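Local coordinates for protein aminoacyl-histidine dipeptidase (Vibrio alginolyticus, PDB 3MRU) that probably hydrolyses dipeptides, including aminoacyl-histidine dipeptides such as carnosine, as a metal-dependent peptidase of the M20C family, at residues Glu3-Ile8 and Pro102-Gly106; His28-Glu33 and Ile81-Pro85; Gln47-Val51 and Phe60-Pro64; Gly106-Lys112 and Pro463-Ile469; Glu135-Ile141 and Val480-Glu484. All coordinates share one frame. Residue numbers count along the deposited sequence, not the author numbering.

The five contacts fall into two touching pairs and one separate contact. Interactions 1 and 4 share Gly106 and lie on the same small antiparallel sheet. Tyr103 N and Thr110 O, 2.7 Å apart, probably hydrogen-bond. Interactions 3 and 5 meet on the larger six-stranded sheet, where Lys63 O and Ile141 N, 2.8 Å apart, probably do the same. Interaction 2 touches neither pair; its nearest atoms are about 6 Å from interaction 4 and about 8 Å from interaction 3. Interactions 2 and 4 both approach the zinc site: the side chains of Asp82 and Glu465 each come to about 7 Å from a bound zinc ion. Interactions 1, 3 and 5 lie away from the metal site.

Interaction 1: Glu3-Ile8 and Pro102-Gly106; sequences EFHSEI and PYIDG
The N-terminal residues 3-8 run as an irregular coil beside the extended strand 102-105. The CA atoms come nearest at Glu3 and Ile104 (6.9 Å) and at Ile8 and Tyr103 (7.0 Å). Glu3, with chi1 m and chi2 p, points toward the strand end. Glu3 OE2 lies 3.7 Å from Gly106 N and 4.5 Å from the like-charged Asp105 OD1. Phe4 points away, and neither it nor His5 touches the strand (phi/psi -77/-26 and -99/6). Ser6 and Glu7 return to extended angles. Ser6 CB lies 3.8 Å from Ile104 CD1. Glu7 turns its CB away, and its OE1 bonds Ser9. Ile8 (m, m) is buried and points toward the strand; its CG1 is 4.2 Å from Pro102 CG and its CD1 3.9 Å from Tyr103 C. Ile104 (m, t) is its main apolar partner. The contact is a chain terminus laid over an edge strand. Helix 14-25 packs on it through Trp17 on Ile8 and Cys24 on Pro102, and strand 108-111 adds Val109 against both isoleucines.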
# COMPACT_ATOMS: atom_id res chain seq x y z
N GLU A 3 -34.28 -10.93 -5.94
CA GLU A 3 -34.72 -10.66 -4.58
C GLU A 3 -35.08 -9.19 -4.45
O GLU A 3 -34.37 -8.40 -3.81
CB GLU A 3 -33.64 -11.02 -3.57
CG GLU A 3 -33.16 -12.47 -3.64
CD GLU A 3 -32.07 -12.72 -4.68
OE1 GLU A 3 -31.66 -13.89 -4.83
OE2 GLU A 3 -31.62 -11.75 -5.34
N PHE A 4 -36.20 -8.82 -5.06
CA PHE A 4 -36.58 -7.43 -5.21
C PHE A 4 -37.15 -6.83 -3.92
O PHE A 4 -37.07 -5.61 -3.70
CB PHE A 4 -37.56 -7.28 -6.37
CG PHE A 4 -38.09 -5.90 -6.52
CD1 PHE A 4 -39.37 -5.57 -6.06
CD2 PHE A 4 -37.31 -4.90 -7.08
CE1 PHE A 4 -39.87 -4.29 -6.18
CE2 PHE A 4 -37.80 -3.61 -7.21
CZ PHE A 4 -39.09 -3.30 -6.75
N HIS A 5 -37.72 -7.67 -3.08
CA HIS A 5 -38.34 -7.19 -1.87
C HIS A 5 -37.46 -7.31 -0.60
O HIS A 5 -37.93 -7.00 0.50
CB HIS A 5 -39.67 -7.91 -1.66
CG HIS A 5 -40.58 -7.86 -2.85
ND1 HIS A 5 -40.66 -8.88 -3.77
CD2 HIS A 5 -41.47 -6.91 -3.26
CE1 HIS A 5 -41.56 -8.58 -4.69
NE2 HIS A 5 -42.06 -7.39 -4.41
N SER A 6 -36.20 -7.72 -0.76
CA SER A 6 -35.31 -7.99 0.38
C SER A 6 -34.69 -6.75 1.03
O SER A 6 -34.07 -5.94 0.35
CB SER A 6 -34.20 -8.96 -0.05
OG SER A 6 -34.75 -10.21 -0.44
N GLU A 7 -34.84 -6.61 2.35
CA GLU A 7 -34.32 -5.44 3.06
C GLU A 7 -32.91 -5.65 3.59
O GLU A 7 -32.65 -6.62 4.30
CB GLU A 7 -35.25 -4.96 4.19
CG GLU A 7 -35.55 -3.45 4.10
CD GLU A 7 -34.35 -2.56 4.43
OE1 GLU A 7 -33.85 -2.70 5.56
OE2 GLU A 7 -33.90 -1.73 3.59
N ILE A 8 -32.03 -4.71 3.24
CA ILE A 8 -30.68 -4.69 3.77
C ILE A 8 -30.71 -4.68 5.30
O ILE A 8 -29.90 -5.35 5.92
CB ILE A 8 -29.89 -3.49 3.23
CG1 ILE A 8 -29.92 -3.46 1.71
CG2 ILE A 8 -28.48 -3.51 3.69
CD1 ILE A 8 -29.12 -4.53 0.96
N PRO A 102 -27.81 0.80 -1.58
CA PRO A 102 -27.33 -0.58 -1.57
C PRO A 102 -28.47 -1.49 -1.99
O PRO A 102 -29.64 -1.18 -1.73
CB PRO A 102 -26.98 -0.81 -0.11
CG PRO A 102 -27.92 0.10 0.65
CD PRO A 102 -28.05 1.32 -0.21
N TYR A 103 -28.15 -2.60 -2.65
CA TYR A 103 -29.14 -3.62 -2.96
C TYR A 103 -28.56 -5.02 -2.82
O TYR A 103 -27.34 -5.18 -2.73
CB TYR A 103 -29.76 -3.38 -4.33
CG TYR A 103 -28.89 -3.72 -5.53
CD1 TYR A 103 -29.09 -4.91 -6.24
CD2 TYR A 103 -27.90 -2.84 -5.97
CE1 TYR A 103 -28.30 -5.23 -7.33
CE2 TYR A 103 -27.11 -3.15 -7.06
CZ TYR A 103 -27.31 -4.34 -7.74
OH TYR A 103 -26.52 -4.66 -8.83
N ILE A 104 -29.43 -6.02 -2.78
CA ILE A 104 -29.00 -7.40 -2.60
C ILE A 104 -29.10 -8.19 -3.91
O ILE A 104 -30.18 -8.30 -4.47
CB ILE A 104 -29.83 -8.11 -1.53
CG1 ILE A 104 -29.68 -7.39 -0.18
CG2 ILE A 104 -29.44 -9.60 -1.43
CD1 ILE A 104 -30.70 -7.79 0.88
N ASP A 105 -27.98 -8.74 -4.37
CA ASP A 105 -27.98 -9.59 -5.55
C ASP A 105 -27.20 -10.86 -5.25
O ASP A 105 -25.97 -10.87 -5.40
CB ASP A 105 -27.33 -8.86 -6.73
CG ASP A 105 -27.57 -9.56 -8.09
OD1 ASP A 105 -28.48 -10.42 -8.20
OD2 ASP A 105 -26.83 -9.23 -9.07
N GLY A 106 -27.92 -11.90 -4.82
CA GLY A 106 -27.33 -13.22 -4.55
C GLY A 106 -26.59 -13.38 -3.23
O GLY A 106 -27.16 -13.27 -2.17

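Interaction 2: His28-Glu33 and Ile81-Pro85; sequences HPSKHE and IDMVP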
# COMPACT_ATOMS: atom_id res chain seq x y z
N HIS A 28 -20.88 10.38 2.66
CA HIS A 28 -19.55 10.60 3.21
C HIS A 28 -18.32 10.22 2.35
O HIS A 28 -17.61 9.28 2.69
CB HIS A 28 -19.69 9.70 4.46
CG HIS A 28 -20.00 8.26 4.17
ND1 HIS A 28 -21.19 7.84 3.61
CD2 HIS A 28 -19.27 7.14 4.36
CE1 HIS A 28 -21.18 6.53 3.47
NE2 HIS A 28 -20.02 6.08 3.91
N PRO A 29 -18.02 10.96 1.25
CA PRO A 29 -16.79 10.65 0.51
C PRO A 29 -15.67 11.31 1.27
O PRO A 29 -15.92 12.07 2.21
CB PRO A 29 -16.96 11.38 -0.82
CG PRO A 29 -18.40 11.73 -0.93
CD PRO A 29 -18.91 11.84 0.46
N SER A 30 -14.44 11.03 0.85
CA SER A 30 -13.28 11.55 1.56
C SER A 30 -13.47 13.04 1.67
O SER A 30 -14.04 13.67 0.76
CB SER A 30 -11.99 11.18 0.86
OG SER A 30 -11.99 9.79 0.51
N LYS A 31 -13.05 13.59 2.80
CA LYS A 31 -13.11 15.03 3.05
C LYS A 31 -14.52 15.62 3.37
O LYS A 31 -14.64 16.80 3.69
CB LYS A 31 -12.38 15.82 1.94
CG LYS A 31 -10.84 15.56 1.86
CD LYS A 31 -10.04 16.39 2.89
CE LYS A 31 -9.68 17.79 2.32
NZ LYS A 31 -9.34 18.84 3.36
N HIS A 32 -15.56 14.78 3.33
CA HIS A 32 -16.92 15.21 3.63
C HIS A 32 -17.55 14.41 4.76
O HIS A 32 -18.77 14.27 4.87
CB HIS A 32 -17.75 15.16 2.38
CG HIS A 32 -17.29 16.11 1.33
ND1 HIS A 32 -16.04 16.02 0.75
CD2 HIS A 32 -17.89 17.18 0.76
CE1 HIS A 32 -15.90 16.99 -0.13
NE2 HIS A 32 -17.01 17.70 -0.16
N GLU A 33 -16.68 13.91 5.62
CA GLU A 33 -17.05 13.20 6.83
C GLU A 33 -18.03 13.94 7.73
O GLU A 33 -18.92 13.31 8.30
CB GLU A 33 -15.80 12.85 7.63
CG GLU A 33 -14.53 13.54 7.13
CD GLU A 33 -13.72 12.65 6.19
OE1 GLU A 33 -13.85 11.41 6.26
OE2 GLU A 33 -12.94 13.20 5.39
N ILE A 81 -14.21 6.68 8.41
CA ILE A 81 -15.56 7.22 8.07
C ILE A 81 -15.73 7.48 6.59
O ILE A 81 -16.76 7.16 6.00
CB ILE A 81 -15.81 8.53 8.83
CG1 ILE A 81 -15.85 8.24 10.34
CG2 ILE A 81 -17.06 9.20 8.35
CD1 ILE A 81 -15.79 9.48 11.24
N ASP A 82 -14.71 8.07 5.99
CA ASP A 82 -14.82 8.40 4.58
C ASP A 82 -14.93 7.17 3.73
O ASP A 82 -14.38 6.11 4.04
CB ASP A 82 -13.66 9.27 4.12
CG ASP A 82 -12.38 8.52 3.97
OD1 ASP A 82 -11.87 8.01 4.99
OD2 ASP A 82 -11.88 8.45 2.83
N MET A 83 -15.70 7.32 2.66
CA MET A 83 -15.92 6.29 1.66
C MET A 83 -15.07 6.74 0.49
O MET A 83 -14.33 7.73 0.61
CB MET A 83 -17.39 6.36 1.28
CG MET A 83 -17.80 5.61 0.06
SD MET A 83 -19.56 5.83 -0.19
CE MET A 83 -20.20 4.87 1.17
N VAL A 84 -15.15 6.06 -0.65
CA VAL A 84 -14.46 6.50 -1.86
C VAL A 84 -15.44 6.78 -2.99
O VAL A 84 -16.22 5.90 -3.36
CB VAL A 84 -13.40 5.43 -2.30
CG1 VAL A 84 -12.82 5.74 -3.68
CG2 VAL A 84 -12.30 5.29 -1.25
N PRO A 85 -15.40 8.02 -3.54
CA PRO A 85 -16.35 8.45 -4.57
C PRO A 85 -16.02 7.92 -5.96
O PRO A 85 -15.11 8.43 -6.60
CB PRO A 85 -16.23 9.97 -4.54
CG PRO A 85 -14.84 10.24 -4.08
CD PRO A 85 -14.44 9.10 -3.19
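The His28 ring overlaps Met83, whose SD sits over one ring face, 4.4 Å from the centroid and 27° off the normal. Ile81 O lies at the ring edge, and His28 ND1 bonds Ile26 O. The second segment carries the aspartate of the His-Xaa-Asp motif of M20 peptidases, here zinc ligand His80 followed by Ile81 and Asp82. It follows strand 75-80 at the metal centre. The first segment loops over it between helices 14-25 and 36-46. It forms a type II turn from Pro29 to His32, closed by His32 N to Pro29 O at 3.0 Å. The backbones are tied by Met83 N to His28 O, 2.7 Å at 151°. Pro29 and Pro85 make an apolar contact, CB to CB 4.0 Å; the aliphatic base of Glu33 also touches Ile81, CB to CG2 3.9 Å. Asp82 OD1 bonds Glu149 N and, weakly, His80 ND1. This is consistent with the role of this aspartate in the family, orienting the zinc-binding imidazole. The loop 28-33 supplies another partner for the same carboxylate: Ser30 OG donates to Asp82 OD2 at 2.7 Å.

Interaction 3: Gln47-Val51 and Phe60-Pro64; sequences QGFDV and FIKKP
Strands 50-53 and 59-63 pair antiparallel as the arms of a beta hairpin. The first arm starts from a Schellman motif ending helix 36-46, where Gly48 has positive phi (75/46). Phe60 (phi/psi -130/130) turns its ring away from the first arm, but its O lies 3.6 Å from Val51 CA in a CA-H...O contact. Ile61 (m, t) faces Val51 (chi1 t) as a non-hydrogen-bonded pair, CA to CA 4.6 Å. Their side chains share one sheet face, with Ile61 CG1 3.3 Å from Val51 CG2, a tight approach. Ile61 CG2 also lies 3.9 Å from CB of Phe49 (chi1 m). Lys62 N donates to Asp50 O at 3.1 Å and 164°. Lys62 CB and Asp50 CB, 4.5 Å apart, lie on the other face. Lys62 O is 3.5 Å from Phe49 CD1. The extended Lys63 (all t) passes Phe49, CD to CE1 3.7 Å, and its NZ bonds Leu131 O and Ser133 O. In the six-stranded sheet, strand 50-53 is outermost and strand 59-63 is bonded on its other side to strand 141-146. Ile40 and Ala44 of helix 36-46 cover Ile61, and Val41 and Ala44 cover Val51.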
# COMPACT_ATOMS: atom_id res chain seq x y z
N GLN A 47 -27.28 7.88 23.65
CA GLN A 47 -27.10 6.61 24.34
C GLN A 47 -26.30 6.81 25.63
O GLN A 47 -26.09 5.88 26.39
CB GLN A 47 -26.41 5.60 23.43
CG GLN A 47 -26.92 5.55 21.99
CD GLN A 47 -28.29 4.89 21.83
OE1 GLN A 47 -28.58 3.90 22.50
NE2 GLN A 47 -29.12 5.43 20.93
N GLY A 48 -25.84 8.04 25.85
CA GLY A 48 -25.10 8.40 27.06
C GLY A 48 -23.67 7.89 27.09
O GLY A 48 -23.22 7.34 28.11
N PHE A 49 -22.95 8.06 25.99
CA PHE A 49 -21.54 7.64 25.94
C PHE A 49 -20.69 8.88 26.16
O PHE A 49 -21.13 9.99 25.86
CB PHE A 49 -21.24 6.91 24.62
CG PHE A 49 -21.87 5.53 24.51
CD1 PHE A 49 -21.55 4.52 25.41
CD2 PHE A 49 -22.75 5.24 23.47
CE1 PHE A 49 -22.11 3.24 25.29
CE2 PHE A 49 -23.30 3.98 23.34
CZ PHE A 49 -22.98 2.98 24.25
N ASP A 50 -19.49 8.81 26.66
CA ASP A 50 -18.66 9.93 26.69
C ASP A 50 -18.11 9.90 25.31
O ASP A 50 -17.38 9.13 24.92
CB ASP A 50 -17.53 9.82 27.71
CG ASP A 50 -16.96 11.19 28.19
OD1 ASP A 50 -17.68 11.88 28.92
OD2 ASP A 50 -15.80 11.56 27.91
N VAL A 51 -18.52 10.92 24.55
CA VAL A 51 -18.06 11.09 23.17
C VAL A 51 -17.34 12.43 22.97
O VAL A 51 -17.94 13.49 23.13
CB VAL A 51 -19.22 10.98 22.17
CG1 VAL A 51 -18.76 11.41 20.78
CG2 VAL A 51 -19.76 9.56 22.14
N PHE A 60 -14.02 9.55 19.01
CA PHE A 60 -13.64 8.61 20.07
C PHE A 60 -14.85 8.41 20.96
O PHE A 60 -15.46 9.38 21.40
CB PHE A 60 -12.50 9.18 20.92
CG PHE A 60 -11.30 9.61 20.12
CD1 PHE A 60 -11.38 10.64 19.19
CD2 PHE A 60 -10.08 9.00 20.33
CE1 PHE A 60 -10.28 11.03 18.47
CE2 PHE A 60 -8.97 9.40 19.62
CZ PHE A 60 -9.07 10.41 18.69
N ILE A 61 -15.20 7.17 21.25
CA ILE A 61 -16.42 6.91 21.98
C ILE A 61 -16.15 5.86 23.04
O ILE A 61 -15.70 4.75 22.73
CB ILE A 61 -17.54 6.47 21.02
CG1 ILE A 61 -17.97 7.63 20.14
CG2 ILE A 61 -18.74 5.93 21.79
CD1 ILE A 61 -18.77 7.23 18.89
N LYS A 62 -16.44 6.21 24.28
CA LYS A 62 -16.07 5.35 25.39
C LYS A 62 -17.25 4.59 25.99
O LYS A 62 -18.24 5.17 26.44
CB LYS A 62 -15.31 6.15 26.47
CG LYS A 62 -14.25 5.31 27.20
CD LYS A 62 -13.61 6.04 28.39
CE LYS A 62 -12.93 5.00 29.32
NZ LYS A 62 -12.26 5.58 30.54
N LYS A 63 -17.12 3.27 25.99
CA LYS A 63 -18.09 2.43 26.66
C LYS A 63 -17.41 1.58 27.72
O LYS A 63 -16.48 0.84 27.40
CB LYS A 63 -18.82 1.55 25.67
CG LYS A 63 -19.78 0.56 26.32
CD LYS A 63 -20.60 -0.11 25.26
CE LYS A 63 -21.56 -1.09 25.83
NZ LYS A 63 -22.01 -1.97 24.73
N PRO A 64 -17.89 1.68 28.97
CA PRO A 64 -17.35 0.90 30.08
C PRO A 64 -17.71 -0.57 29.94
O PRO A 64 -18.69 -0.91 29.28
CB PRO A 64 -18.06 1.50 31.30
CG PRO A 64 -19.34 2.01 30.76
CD PRO A 64 -19.00 2.55 29.41

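Interaction 4: Gly106-Lys112 and Pro463-Ile469; sequences GEWVTAK and PDEKVKI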
# COMPACT_ATOMS: atom_id res chain seq x y z
N GLY A 106 -27.92 -11.90 -4.82
CA GLY A 106 -27.33 -13.22 -4.55
C GLY A 106 -26.59 -13.38 -3.23
O GLY A 106 -27.16 -13.27 -2.17
N GLU A 107 -25.29 -13.64 -3.31
CA GLU A 107 -24.47 -13.83 -2.13
C GLU A 107 -23.78 -12.51 -1.74
O GLU A 107 -22.93 -12.46 -0.84
CB GLU A 107 -23.46 -14.97 -2.41
CG GLU A 107 -23.58 -15.55 -3.87
CD GLU A 107 -22.43 -16.51 -4.25
OE1 GLU A 107 -22.08 -16.56 -5.47
OE2 GLU A 107 -21.90 -17.19 -3.33
N TRP A 108 -24.20 -11.45 -2.43
CA TRP A 108 -23.54 -10.13 -2.40
C TRP A 108 -24.48 -8.96 -2.17
O TRP A 108 -25.68 -9.02 -2.45
CB TRP A 108 -22.87 -9.88 -3.75
CG TRP A 108 -21.91 -10.92 -4.10
CD1 TRP A 108 -22.14 -12.04 -4.83
CD2 TRP A 108 -20.54 -10.98 -3.70
NE1 TRP A 108 -21.00 -12.79 -4.92
CE2 TRP A 108 -20.00 -12.16 -4.23
CE3 TRP A 108 -19.71 -10.14 -2.94
CZ2 TRP A 108 -18.67 -12.52 -4.04
CZ3 TRP A 108 -18.39 -10.49 -2.75
CH2 TRP A 108 -17.88 -11.68 -3.30
N VAL A 109 -23.93 -7.86 -1.67
CA VAL A 109 -24.66 -6.61 -1.60
C VAL A 109 -23.79 -5.59 -2.29
O VAL A 109 -22.64 -5.40 -1.91
CB VAL A 109 -24.91 -6.17 -0.14
CG1 VAL A 109 -25.17 -4.64 -0.01
CG2 VAL A 109 -26.06 -6.97 0.47
N THR A 110 -24.34 -4.96 -3.32
CA THR A 110 -23.64 -3.89 -4.06
C THR A 110 -24.55 -2.66 -4.21
O THR A 110 -25.75 -2.74 -3.95
CB THR A 110 -23.05 -4.42 -5.43
OG1 THR A 110 -22.28 -3.39 -6.10
CG2 THR A 110 -24.14 -4.98 -6.35
N ALA A 111 -23.97 -1.52 -4.57
CA ALA A 111 -24.74 -0.33 -4.91
C ALA A 111 -24.70 -0.22 -6.40
O ALA A 111 -23.69 -0.59 -7.01
CB ALA A 111 -24.09 0.88 -4.31
N LYS A 112 -25.74 0.29 -7.03
CA LYS A 112 -25.60 0.42 -8.48
C LYS A 112 -25.17 1.78 -9.04
O LYS A 112 -25.67 2.85 -8.65
CB LYS A 112 -26.71 -0.23 -9.32
CG LYS A 112 -26.12 -0.93 -10.60
CD LYS A 112 -25.09 -2.06 -10.24
CE LYS A 112 -23.68 -1.54 -9.88
NZ LYS A 112 -22.89 -2.46 -8.96
N PRO A 463 -17.42 0.96 -9.12
CA PRO A 463 -18.85 0.66 -9.16
C PRO A 463 -19.16 -0.86 -8.95
O PRO A 463 -20.35 -1.26 -8.89
CB PRO A 463 -19.22 1.10 -10.58
CG PRO A 463 -18.27 2.22 -10.89
CD PRO A 463 -17.00 1.90 -10.18
N ASP A 464 -18.12 -1.68 -8.83
CA ASP A 464 -18.32 -3.12 -8.69
C ASP A 464 -18.16 -3.58 -7.27
O ASP A 464 -18.42 -4.75 -6.96
CB ASP A 464 -17.29 -3.89 -9.49
CG ASP A 464 -17.22 -3.44 -10.92
OD1 ASP A 464 -18.30 -3.37 -11.55
OD2 ASP A 464 -16.09 -3.15 -11.40
N GLU A 465 -17.74 -2.69 -6.37
CA GLU A 465 -17.60 -3.06 -4.96
C GLU A 465 -18.78 -3.91 -4.50
O GLU A 465 -19.84 -3.38 -4.15
CB GLU A 465 -17.48 -1.81 -4.09
CG GLU A 465 -17.24 -2.10 -2.62
CD GLU A 465 -17.08 -0.83 -1.79
OE1 GLU A 465 -17.17 -0.92 -0.55
OE2 GLU A 465 -16.85 0.24 -2.39
N LYS A 466 -18.60 -5.23 -4.50
CA LYS A 466 -19.60 -6.18 -4.02
C LYS A 466 -19.08 -6.86 -2.75
O LYS A 466 -17.93 -7.30 -2.71
CB LYS A 466 -19.92 -7.22 -5.09
CG LYS A 466 -18.70 -7.95 -5.63
CD LYS A 466 -18.97 -8.51 -7.02
CE LYS A 466 -18.17 -9.78 -7.26
NZ LYS A 466 -19.05 -10.94 -7.57
N VAL A 467 -19.91 -6.93 -1.71
CA VAL A 467 -19.52 -7.52 -0.43
C VAL A 467 -20.29 -8.82 -0.15
O VAL A 467 -21.49 -8.91 -0.39
CB VAL A 467 -19.73 -6.55 0.74
CG1 VAL A 467 -18.79 -6.87 1.88
CG2 VAL A 467 -19.54 -5.11 0.27
N LYS A 468 -19.59 -9.84 0.37
CA LYS A 468 -20.19 -11.16 0.50
C LYS A 468 -20.94 -11.22 1.85
O LYS A 468 -20.33 -11.09 2.93
CB LYS A 468 -19.12 -12.23 0.42
CG LYS A 468 -19.63 -13.60 -0.02
CD LYS A 468 -18.49 -14.62 0.02
CE LYS A 468 -18.91 -15.99 0.54
NZ LYS A 468 -19.64 -16.79 -0.50
N ILE A 469 -22.27 -11.38 1.76
CA ILE A 469 -23.15 -11.21 2.91
C ILE A 469 -22.77 -12.15 4.06
O ILE A 469 -22.67 -11.76 5.22
CB ILE A 469 -24.63 -11.45 2.53
CG1 ILE A 469 -25.14 -10.37 1.58
CG2 ILE A 469 -25.52 -11.49 3.74
CD1 ILE A 469 -26.40 -10.74 0.79
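Strands 108-111 and 466-468 run antiparallel, with axes 4.5 Å apart at closest approach and 159° between their directions. Val109 and Val467 form a hydrogen-bonded pair, Val109 N to Val467 O at 2.9 Å and Val467 N to Val109 O at 3.1 Å. Trp108 and Lys468 form the next, non-hydrogen-bonded pair, CA to CA 4.5 Å. Ile469 N to Glu107 O (2.9 Å) continues the ladder. The Trp108 indole is sandwiched between two lysines. Over one face Lys466 NZ makes a cation-pi contact, 3.9 Å from the five-membered ring centroid, and Lys466 CG a CH-pi contact, 4.0 Å from the six-membered one. Lys468 CB makes a CH-pi contact at 4.0 Å from that six-membered centroid on the opposite face. Lys468 NZ forms a salt bridge to Asp470 OD2 and a second, long one to Glu107 OE2 (3.6 Å). Lys112 NZ bonds Pro463 O at 2.8 Å. Val109 CG2 meets Ile469 CG1 at 3.7 Å. The carboxylate of Glu465 bonds Gly117 N, near zinc ligands Asp119 and His461. These are the two middle strands of a four-stranded antiparallel sheet, flanked by strands 102-105 and 457-458. Trp17 of helix 14-25 packs on Val109 and Ile469.

Interaction 5: Glu135-Ile141 and Val480-Glu484; sequences EIKHGPI and VALLE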
# COMPACT_ATOMS: atom_id res chain seq x y z
N GLU A 135 -25.63 -7.38 24.93
CA GLU A 135 -25.33 -8.72 25.39
C GLU A 135 -23.97 -9.30 25.01
O GLU A 135 -23.79 -10.52 25.06
CB GLU A 135 -26.46 -9.63 24.90
CG GLU A 135 -26.83 -9.44 23.43
CD GLU A 135 -27.61 -10.62 22.85
OE1 GLU A 135 -27.39 -11.76 23.32
OE2 GLU A 135 -28.43 -10.41 21.91
N ILE A 136 -23.03 -8.44 24.62
CA ILE A 136 -21.65 -8.88 24.46
C ILE A 136 -21.00 -8.52 25.78
O ILE A 136 -21.04 -7.37 26.22
CB ILE A 136 -20.94 -8.20 23.28
CG1 ILE A 136 -21.74 -8.36 22.01
CG2 ILE A 136 -19.51 -8.76 23.09
CD1 ILE A 136 -22.00 -9.81 21.50
N LYS A 137 -20.42 -9.54 26.40
CA LYS A 137 -19.72 -9.39 27.68
C LYS A 137 -18.31 -8.92 27.39
O LYS A 137 -17.39 -9.73 27.35
CB LYS A 137 -19.71 -10.71 28.46
CG LYS A 137 -20.78 -10.79 29.53
CD LYS A 137 -21.28 -12.21 29.74
CE LYS A 137 -22.36 -12.24 30.84
NZ LYS A 137 -23.35 -13.36 30.62
N HIS A 138 -18.15 -7.62 27.18
CA HIS A 138 -16.84 -7.04 26.86
C HIS A 138 -16.19 -6.30 28.02
O HIS A 138 -16.87 -5.91 28.97
CB HIS A 138 -16.94 -6.14 25.63
CG HIS A 138 -17.88 -5.00 25.79
ND1 HIS A 138 -19.10 -4.95 25.14
CD2 HIS A 138 -17.79 -3.86 26.50
CE1 HIS A 138 -19.71 -3.82 25.45
NE2 HIS A 138 -18.94 -3.14 26.28
N GLY A 139 -14.87 -6.11 27.93
CA GLY A 139 -14.12 -5.26 28.86
C GLY A 139 -14.28 -3.82 28.41
O GLY A 139 -15.03 -3.55 27.47
N PRO A 140 -13.57 -2.87 29.06
CA PRO A 140 -13.67 -1.46 28.64
C PRO A 140 -13.41 -1.23 27.17
O PRO A 140 -12.62 -1.97 26.56
CB PRO A 140 -12.53 -0.77 29.40
CG PRO A 140 -11.52 -1.84 29.65
CD PRO A 140 -12.31 -3.11 29.83
N ILE A 141 -14.05 -0.22 26.58
CA ILE A 141 -13.96 -0.05 25.13
C ILE A 141 -13.94 1.39 24.60
O ILE A 141 -14.70 2.26 25.03
CB ILE A 141 -15.09 -0.90 24.47
CG1 ILE A 141 -14.57 -2.33 24.26
CG2 ILE A 141 -15.53 -0.32 23.12
CD1 ILE A 141 -15.65 -3.38 23.98
N VAL A 480 -16.92 -10.60 17.84
CA VAL A 480 -17.47 -10.86 19.17
C VAL A 480 -16.60 -11.81 19.97
O VAL A 480 -16.20 -11.49 21.09
CB VAL A 480 -18.86 -11.49 19.12
CG1 VAL A 480 -19.19 -12.10 20.47
CG2 VAL A 480 -19.91 -10.46 18.73
N ALA A 481 -16.30 -12.96 19.36
CA ALA A 481 -15.53 -14.01 19.98
C ALA A 481 -14.35 -13.41 20.71
O ALA A 481 -14.21 -13.60 21.92
CB ALA A 481 -15.06 -14.99 18.96
N LEU A 482 -13.52 -12.64 20.00
CA LEU A 482 -12.36 -12.10 20.68
C LEU A 482 -12.67 -11.03 21.71
O LEU A 482 -12.16 -11.10 22.83
CB LEU A 482 -11.20 -11.73 19.74
CG LEU A 482 -11.30 -10.84 18.52
CD1 LEU A 482 -11.52 -9.39 18.87
CD2 LEU A 482 -10.00 -10.99 17.84
N LEU A 483 -13.51 -10.05 21.37
CA LEU A 483 -13.85 -8.99 22.33
C LEU A 483 -14.05 -9.51 23.77
O LEU A 483 -13.83 -8.79 24.74
CB LEU A 483 -15.10 -8.24 21.89
CG LEU A 483 -14.94 -6.93 21.13
CD1 LEU A 483 -16.30 -6.31 20.82
CD2 LEU A 483 -14.11 -5.96 21.93
N GLU A 484 -14.48 -10.77 23.88
CA GLU A 484 -14.75 -11.41 25.17
C GLU A 484 -13.58 -12.28 25.58
O GLU A 484 -13.34 -12.51 26.77
CB GLU A 484 -16.03 -12.24 25.11
CG GLU A 484 -17.24 -11.38 24.74
CD GLU A 484 -18.53 -12.15 24.70
OE1 GLU A 484 -18.48 -13.35 24.36
OE2 GLU A 484 -19.60 -11.55 24.98
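This contact seats the last helix of the chain, 469-485, against the connection from helix 124-132 to strand 141-146. The connection makes an inverse gamma turn centred on Lys137, with a weak bond from His138 N to Ile136 O at 3.1 Å. The turn leaves Lys137 N to the helix: it donates to Glu484 OE2 at 2.6 Å and 144°. Glu484 reaches it with chi1 m and chi2 t, and the same OE2 lies 3.4 Å from Ile136 CG2. Apolar pairs fill the rest. Ile136 points toward the helix and sets its CD1 3.5 Å from Val480 CG2, one helical turn before Glu484. Leu483 points toward the connection, and its CD2 lies 3.6 Å from Ile141 CD1. Leu483 O is 4.1 Å from His138 CA. Val480, Leu483 and Glu484 thus present one side of the helix to the connection, while Leu482 packs on Ile411, Phe415 and Met418 of helix 410-420. Ile141 begins the strand, with backbone bonding to Lys63 in the neighbouring strand. Here the last helix meets the loop leading into strand 141-146, as part of the alpha/beta catalytic domain of M20 peptidases, in which helices cover a central sheet.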